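Local coordinates for protein leucyl-trna synthetase (Plasmodium falciparum, PDB 5FOD) that probably attaches leucine to its tRNA at the expense of ATP, and is represented here by its editing domain, which probably deacylates wrongly charged tRNA, at residues A[322-325]-A[326-330]; A[237-240]-A[241-245]. The protein carries 1 engineered substitution. All blocks are in the same frame, centred on the assembly; numbering follows the deposited sequence. Where two conformers were deposited one is given.

In the fold
Both contacts are local, each made along a single continuous run of chain near the edge of the editing domain, and their centres lie about 33 Å apart with no touch between them. Interaction 1 lies wholly within helix 320-333, whereas interaction 2 takes the C-terminal half of helix 231-242 and the step into helix 244-250. In interaction 1 the buried residues are C323, R324 and A327, and the cross-contacts are mostly alkyl groups on carbonyls; in interaction 2 L237 and I240 are buried against strand 206-210 and D239 against the loop at S287 and Y288, and charged side chains meet one another and a leucine. Interaction 1 ties its helix to strand 7-15 and helix 293-307.

Interaction 1 of 2, residues A[322-325]-A[326-330]; sequences NCRK and LAKQN
K328 rests its CB and CG on the carbonyl oxygens of K325 and R324, one turn back in helix 320-333. Start at its CB, which sits 3.5 Å from K325 O. One bond further, CG comes to 3.5 Å from R324 O. That placement follows from chi1 of -73°, which sets CG beside the backbone N and brings it against the R324 oxygen. Beyond CG the lysine stays extended and stands out from the helix; CE passes CD of the R324 side chain at 4.3 Å, a loose alkyl contact. The tip, NZ, leaves the helix for a salt bridge with E7 of strand 7-15.

The backbone beneath keeps the alpha-helical i to i+4 pattern, though unevenly. A327 N gives a short bond of 2.7 Å to C323 O, while K328 N to R324 O stretches to 3.4 Å and is weak. On the buried side, C323 SG and A327 CB stand 4.5 Å apart, and both side chains touch Y315. Toward the solvent, Q329 CG packs 3.4 Å from K325 O, the same oxygen that accepts its own backbone N-H.

R324 and K328 thus send two positive groups from one side of the helix, NE and NZ lying 6.5 Å apart. Each has an acid of its own, E99 for the arginine and E7 for the lysine, so their mutual repulsion is probably well offset, and the helix is bound by charge to the loop holding E99 and to strand 7-15.

Interaction 2 of 2, residues A[237-240]-A[241-245]; sequences LEDI and RKKKN
L237 lies beneath the guanidinium of R241, its CD2 3.5 Å from the plane of that group and displaced toward the rim. The closest approaches are CD2 to R241 CZ and to R241 NH2, both 3.6 Å. The arginine gets there by running straight from CG to NE and folding back along the helix (chi1 -74°), its CG passing 3.3 Å from L237 O on the way. The flat group is pinned by partners in the loop beyond: NE bonds to L258 O, and NH2 more weakly to N260 O.

All this happens where helix 231-242 gives way to helix 244-250. K243 drops out of helical geometry and takes the N-cap position of the second helix; its N still hydrogen-bonds to D239 O at 3.1 Å, though bent to 140° at the hydrogen.

K242, exposed to solvent, bends at its third torsion to cross E238 and the buried D239 obliquely. Its CG skirts E238 OE2 at 4.1 Å, and NZ forms a long salt bridge of 3.8 Å with D239 OD1. The other carboxylate oxygen, D239 OD2, accepts from the backbone N of Y288, while Y280 of helix 275-282 touches both E238 and K242.

Interaction 1 of 2, residues A[322-325]-A[326-330]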
ATOM      1  N   ASN A 322     -18.083  13.754  -8.951  1.00 27.15           N
ATOM      2  CA  ASN A 322     -18.677  12.589  -9.590  1.00 27.89           C
ATOM      3  C   ASN A 322     -17.637  11.473  -9.795  1.00 27.57           C
ATOM      4  O   ASN A 322     -17.948  10.294  -9.590  1.00 28.46           O
ATOM      5  CB  ASN A 322     -19.304  12.996 -10.919  1.00 28.80           C
ATOM      6  CG  ASN A 322     -20.361  14.053 -10.768  1.00 31.88           C
ATOM      7  OD1 ASN A 322     -20.251  15.160 -11.341  1.00 32.89           O
ATOM      8  ND2 ASN A 322     -21.364  13.761  -9.954  1.00 32.76           N
ATOM      9  N   CYS A 323     -16.417  11.830 -10.187  1.00 26.07           N
ATOM     10  CA  CYS A 323     -15.377  10.841 -10.493  0.50 28.26           C
ATOM     11  C   CYS A 323     -14.930  10.037  -9.262  1.00 30.88           C
ATOM     12  O   CYS A 323     -14.559   8.880  -9.392  1.00 32.49           O
ATOM     13  CB  CYS A 323     -14.193  11.523 -11.181  0.50 26.97           C
ATOM     14  SG  CYS A 323     -12.743  10.494 -11.457  0.50 25.70           S
ATOM     15  N   ARG A 324     -14.962  10.659  -8.069  1.00 31.74           N
ATOM     16  CA  ARG A 324     -14.768   9.959  -6.783  1.00 36.91           C
ATOM     17  C   ARG A 324     -15.572   8.657  -6.739  1.00 37.10           C
ATOM     18  O   ARG A 324     -15.022   7.601  -6.400  1.00 37.71           O
ATOM     19  CB  ARG A 324     -15.199  10.841  -5.613  1.00 38.06           C
ATOM     20  CG  ARG A 324     -15.316  10.169  -4.241  1.00 41.68           C
ATOM     21  CD  ARG A 324     -13.970   9.769  -3.638  1.00 44.63           C
ATOM     22  NE  ARG A 324     -12.930  10.792  -3.826  1.00 40.69           N
ATOM     23  CZ  ARG A 324     -12.705  11.857  -3.055  1.00 42.41           C
ATOM     24  NH1 ARG A 324     -13.417  12.106  -1.960  1.00 44.53           N
ATOM     25  NH2 ARG A 324     -11.727  12.699  -3.387  1.00 44.31           N
ATOM     26  N   LYS A 325     -16.856   8.762  -7.082  1.00 38.45           N
ATOM     27  CA  LYS A 325     -17.783   7.625  -7.161  1.00 38.69           C
ATOM     28  C   LYS A 325     -17.406   6.651  -8.278  1.00 31.57           C
ATOM     29  O   LYS A 325     -17.253   5.464  -8.016  1.00 37.32           O
ATOM     30  CB  LYS A 325     -19.229   8.076  -7.429  1.00 41.56           C
ATOM     31  CG  LYS A 325     -20.008   8.632  -6.260  1.00 49.76           C
ATOM     32  CD  LYS A 325     -21.434   8.998  -6.726  1.00 52.37           C
ATOM     33  CE  LYS A 325     -22.303   9.636  -5.621  1.00 54.30           C
ATOM     34  NZ  LYS A 325     -22.063  11.103  -5.381  1.00 45.46           N
ATOM     35  N   LEU A 326     -17.249   7.150  -9.496  1.00 27.30           N
ATOM     36  CA  LEU A 326     -16.968   6.331 -10.670  1.00 29.41           C
ATOM     37  C   LEU A 326     -15.655   5.578 -10.471  1.00 28.07           C
ATOM     38  O   LEU A 326     -15.592   4.417 -10.797  1.00 29.23           O
ATOM     39  CB  LEU A 326     -16.885   7.137 -11.980  1.00 31.39           C
ATOM     40  CG  LEU A 326     -18.102   7.920 -12.574  1.00 37.75           C
ATOM     41  CD1 LEU A 326     -17.768   8.298 -14.016  1.00 39.22           C
ATOM     42  CD2 LEU A 326     -19.430   7.186 -12.578  1.00 39.67           C
ATOM     43  N   ALA A 327     -14.638   6.243  -9.915  1.00 24.11           N
ATOM     44  CA  ALA A 327     -13.306   5.631  -9.669  1.00 25.78           C
ATOM     45  C   ALA A 327     -13.361   4.453  -8.740  1.00 27.38           C
ATOM     46  O   ALA A 327     -12.850   3.388  -9.098  1.00 27.04           O
ATOM     47  CB  ALA A 327     -12.294   6.657  -9.151  1.00 26.88           C
ATOM     48  N   LYS A 328     -14.038   4.598  -7.605  1.00 26.16           N
ATOM     49  CA  LYS A 328     -14.326   3.484  -6.706  1.00 29.96           C
ATOM     50  C   LYS A 328     -14.956   2.351  -7.441  1.00 30.53           C
ATOM     51  O   LYS A 328     -14.460   1.219  -7.378  1.00 30.57           O
ATOM     52  CB  LYS A 328     -15.292   3.847  -5.566  1.00 31.87           C
ATOM     53  CG  LYS A 328     -14.702   4.706  -4.503  1.00 36.03           C
ATOM     54  CD  LYS A 328     -15.587   4.688  -3.270  1.00 40.60           C
ATOM     55  CE  LYS A 328     -15.299   5.897  -2.415  1.00 43.58           C
ATOM     56  NZ  LYS A 328     -15.567   5.556  -1.003  1.00 45.20           N
ATOM     57  N   GLN A 329     -16.047   2.663  -8.145  1.00 33.48           N
ATOM     58  CA  GLN A 329     -16.823   1.659  -8.844  1.00 35.91           C
ATOM     59  C   GLN A 329     -15.950   0.895  -9.818  1.00 32.02           C
ATOM     60  O   GLN A 329     -15.972  -0.324  -9.804  1.00 37.01           O
ATOM     61  CB  GLN A 329     -18.054   2.266  -9.557  1.00 38.65           C
ATOM     62  CG  GLN A 329     -19.202   2.723  -8.653  1.00 41.20           C
ATOM     63  CD  GLN A 329     -20.293   3.483  -9.430  1.00 48.26           C
ATOM     64  OE1 GLN A 329     -20.356   3.447 -10.676  1.00 47.84           O
ATOM     65  NE2 GLN A 329     -21.152   4.179  -8.699  1.00 51.46           N
ATOM     66  N   ASN A 330     -15.201   1.611 -10.653  1.00 31.17           N
ATOM     67  CA  ASN A 330     -14.312   1.021 -11.674  1.00 30.99           C
ATOM     68  C   ASN A 330     -13.216   0.125 -11.113  1.00 32.04           C
ATOM     69  O   ASN A 330     -12.960  -0.983 -11.617  1.00 29.33           O
ATOM     70  CB  ASN A 330     -13.615   2.124 -12.487  1.00 33.65           C
ATOM     71  CG  ASN A 330     -14.406   2.586 -13.705  1.00 40.99           C
ATOM     72  OD1 ASN A 330     -14.921   1.780 -14.477  1.00 46.61           O
ATOM     73  ND2 ASN A 330     -14.413   3.903 -13.935  1.00 41.71           N
TER

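Interaction 2 of 2, residues A[237-240]-A[241-245]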
ATOM      1  N   LEU A 237       7.768  13.262  -0.035  1.00 23.03           N
ATOM      2  CA  LEU A 237       8.704  13.076  -1.147  1.00 25.54           C
ATOM      3  C   LEU A 237       9.749  14.205  -1.207  1.00 25.57           C
ATOM      4  O   LEU A 237      10.922  13.950  -1.445  1.00 26.64           O
ATOM      5  CB  LEU A 237       7.962  12.929  -2.477  1.00 23.25           C
ATOM      6  CG  LEU A 237       8.761  12.691  -3.723  1.00 22.91           C
ATOM      7  CD1 LEU A 237       9.679  11.471  -3.526  1.00 23.05           C
ATOM      8  CD2 LEU A 237       7.852  12.487  -4.912  1.00 19.62           C
ATOM      9  N   GLU A 238       9.297  15.432  -1.002  1.00 27.38           N
ATOM     10  CA  GLU A 238      10.175  16.586  -0.896  1.00 28.50           C
ATOM     11  C   GLU A 238      11.200  16.435   0.229  1.00 30.29           C
ATOM     12  O   GLU A 238      12.385  16.655  -0.034  1.00 29.55           O
ATOM     13  CB  GLU A 238       9.356  17.853  -0.718  1.00 31.13           C
ATOM     14  CG  GLU A 238      10.129  19.150  -0.862  1.00 35.26           C
ATOM     15  CD  GLU A 238      10.763  19.364  -2.247  1.00 41.32           C
ATOM     16  OE1 GLU A 238      10.490  18.611  -3.213  1.00 42.56           O
ATOM     17  OE2 GLU A 238      11.553  20.332  -2.348  1.00 49.24           O
ATOM     18  N   ASP A 239      10.789  16.020   1.435  1.00 27.60           N
ATOM     19  CA  ASP A 239      11.775  15.746   2.521  1.00 30.14           C
ATOM     20  C   ASP A 239      12.771  14.648   2.125  1.00 30.32           C
ATOM     21  O   ASP A 239      13.965  14.754   2.407  1.00 27.04           O
ATOM     22  CB  ASP A 239      11.123  15.387   3.873  1.00 33.82           C
ATOM     23  CG  ASP A 239      10.676  16.637   4.720  1.00 37.88           C
ATOM     24  OD1 ASP A 239      10.964  17.808   4.339  1.00 38.76           O
ATOM     25  OD2 ASP A 239      10.028  16.445   5.785  1.00 37.22           O
ATOM     26  N   ILE A 240      12.309  13.605   1.426  1.00 29.49           N
ATOM     27  CA  ILE A 240      13.231  12.542   0.991  1.00 29.51           C
ATOM     28  C   ILE A 240      14.202  13.044  -0.108  1.00 30.59           C
ATOM     29  O   ILE A 240      15.392  12.690  -0.104  1.00 28.95           O
ATOM     30  CB  ILE A 240      12.464  11.285   0.517  1.00 27.97           C
ATOM     31  CG1 ILE A 240      11.695  10.667   1.669  1.00 26.40           C
ATOM     32  CG2 ILE A 240      13.427  10.269  -0.096  1.00 30.57           C
ATOM     33  CD1 ILE A 240      10.739   9.580   1.233  1.00 25.05           C
ATOM     34  N   ARG A 241      13.691  13.846  -1.039  1.00 28.93           N
ATOM     35  CA  ARG A 241      14.533  14.488  -2.062  1.00 31.51           C
ATOM     36  C   ARG A 241      15.580  15.433  -1.460  1.00 34.22           C
ATOM     37  O   ARG A 241      16.771  15.264  -1.700  1.00 39.94           O
ATOM     38  CB  ARG A 241      13.684  15.239  -3.092  1.00 34.61           C
ATOM     39  CG  ARG A 241      12.983  14.295  -4.042  1.00 33.00           C
ATOM     40  CD  ARG A 241      12.124  15.025  -5.055  1.00 32.35           C
ATOM     41  NE  ARG A 241      11.599  14.014  -5.978  1.00 34.73           N
ATOM     42  CZ  ARG A 241      10.529  14.125  -6.760  1.00 33.55           C
ATOM     43  NH1 ARG A 241       9.807  15.233  -6.776  1.00 36.03           N
ATOM     44  NH2 ARG A 241      10.179  13.097  -7.547  1.00 33.62           N
ATOM     45  N   LYS A 242      15.145  16.384  -0.653  1.00 37.56           N
ATOM     46  CA  LYS A 242      16.055  17.309   0.054  1.00 42.89           C
ATOM     47  C   LYS A 242      17.141  16.598   0.878  1.00 41.60           C
ATOM     48  O   LYS A 242      18.262  17.098   0.952  1.00 44.16           O
ATOM     49  CB  LYS A 242      15.280  18.282   0.977  1.00 43.82           C
ATOM     50  CG  LYS A 242      14.587  19.423   0.244  1.00 52.74           C
ATOM     51  CD  LYS A 242      14.021  20.508   1.183  1.00 58.37           C
ATOM     52  CE  LYS A 242      12.936  19.981   2.140  1.00 60.00           C
ATOM     53  NZ  LYS A 242      12.333  21.044   2.997  1.00 63.38           N
ATOM     54  N   LYS A 243      16.828  15.459   1.497  1.00 41.11           N
ATOM     55  CA  LYS A 243      17.783  14.790   2.401  1.00 40.37           C
ATOM     56  C   LYS A 243      18.154  13.449   1.864  1.00 38.74           C
ATOM     57  O   LYS A 243      18.168  12.459   2.582  1.00 39.06           O
ATOM     58  CB  LYS A 243      17.200  14.659   3.793  1.00 42.20           C
ATOM     59  CG  LYS A 243      16.907  15.999   4.468  1.00 47.11           C
ATOM     60  CD  LYS A 243      15.559  16.009   5.182  1.00 50.08           C
ATOM     61  CE  LYS A 243      15.551  15.131   6.417  1.00 56.66           C
ATOM     62  NZ  LYS A 243      14.169  14.644   6.702  1.00 62.48           N
ATOM     63  N   LYS A 244      18.483  13.438   0.587  1.00 37.78           N
ATOM     64  CA  LYS A 244      18.634  12.198  -0.176  1.00 40.92           C
ATOM     65  C   LYS A 244      19.857  11.408   0.269  1.00 42.35           C
ATOM     66  O   LYS A 244      19.850  10.204   0.156  1.00 34.74           O
ATOM     67  CB  LYS A 244      18.718  12.469  -1.670  1.00 41.74           C
ATOM     68  CG  LYS A 244      20.019  13.141  -2.078  1.00 48.10           C
ATOM     69  CD  LYS A 244      19.933  13.734  -3.454  1.00 55.04           C
ATOM     70  CE  LYS A 244      21.228  14.455  -3.741  1.00 62.18           C
ATOM     71  NZ  LYS A 244      21.177  15.061  -5.093  1.00 66.90           N
ATOM     72  N   ASN A 245      20.888  12.084   0.782  1.00 43.25           N
ATOM     73  CA  ASN A 245      22.087  11.378   1.270  1.00 47.05           C
ATOM     74  C   ASN A 245      21.812  10.573   2.508  1.00 46.22           C
ATOM     75  O   ASN A 245      22.204   9.419   2.602  1.00 44.55           O
ATOM     76  CB  ASN A 245      23.212  12.356   1.575  1.00 52.43           C
ATOM     77  CG  ASN A 245      23.676  13.107   0.349  1.00 54.02           C
ATOM     78  OD1 ASN A 245      23.594  12.616  -0.798  1.00 58.22           O
ATOM     79  ND2 ASN A 245      24.170  14.308   0.579  1.00 55.36           N
TER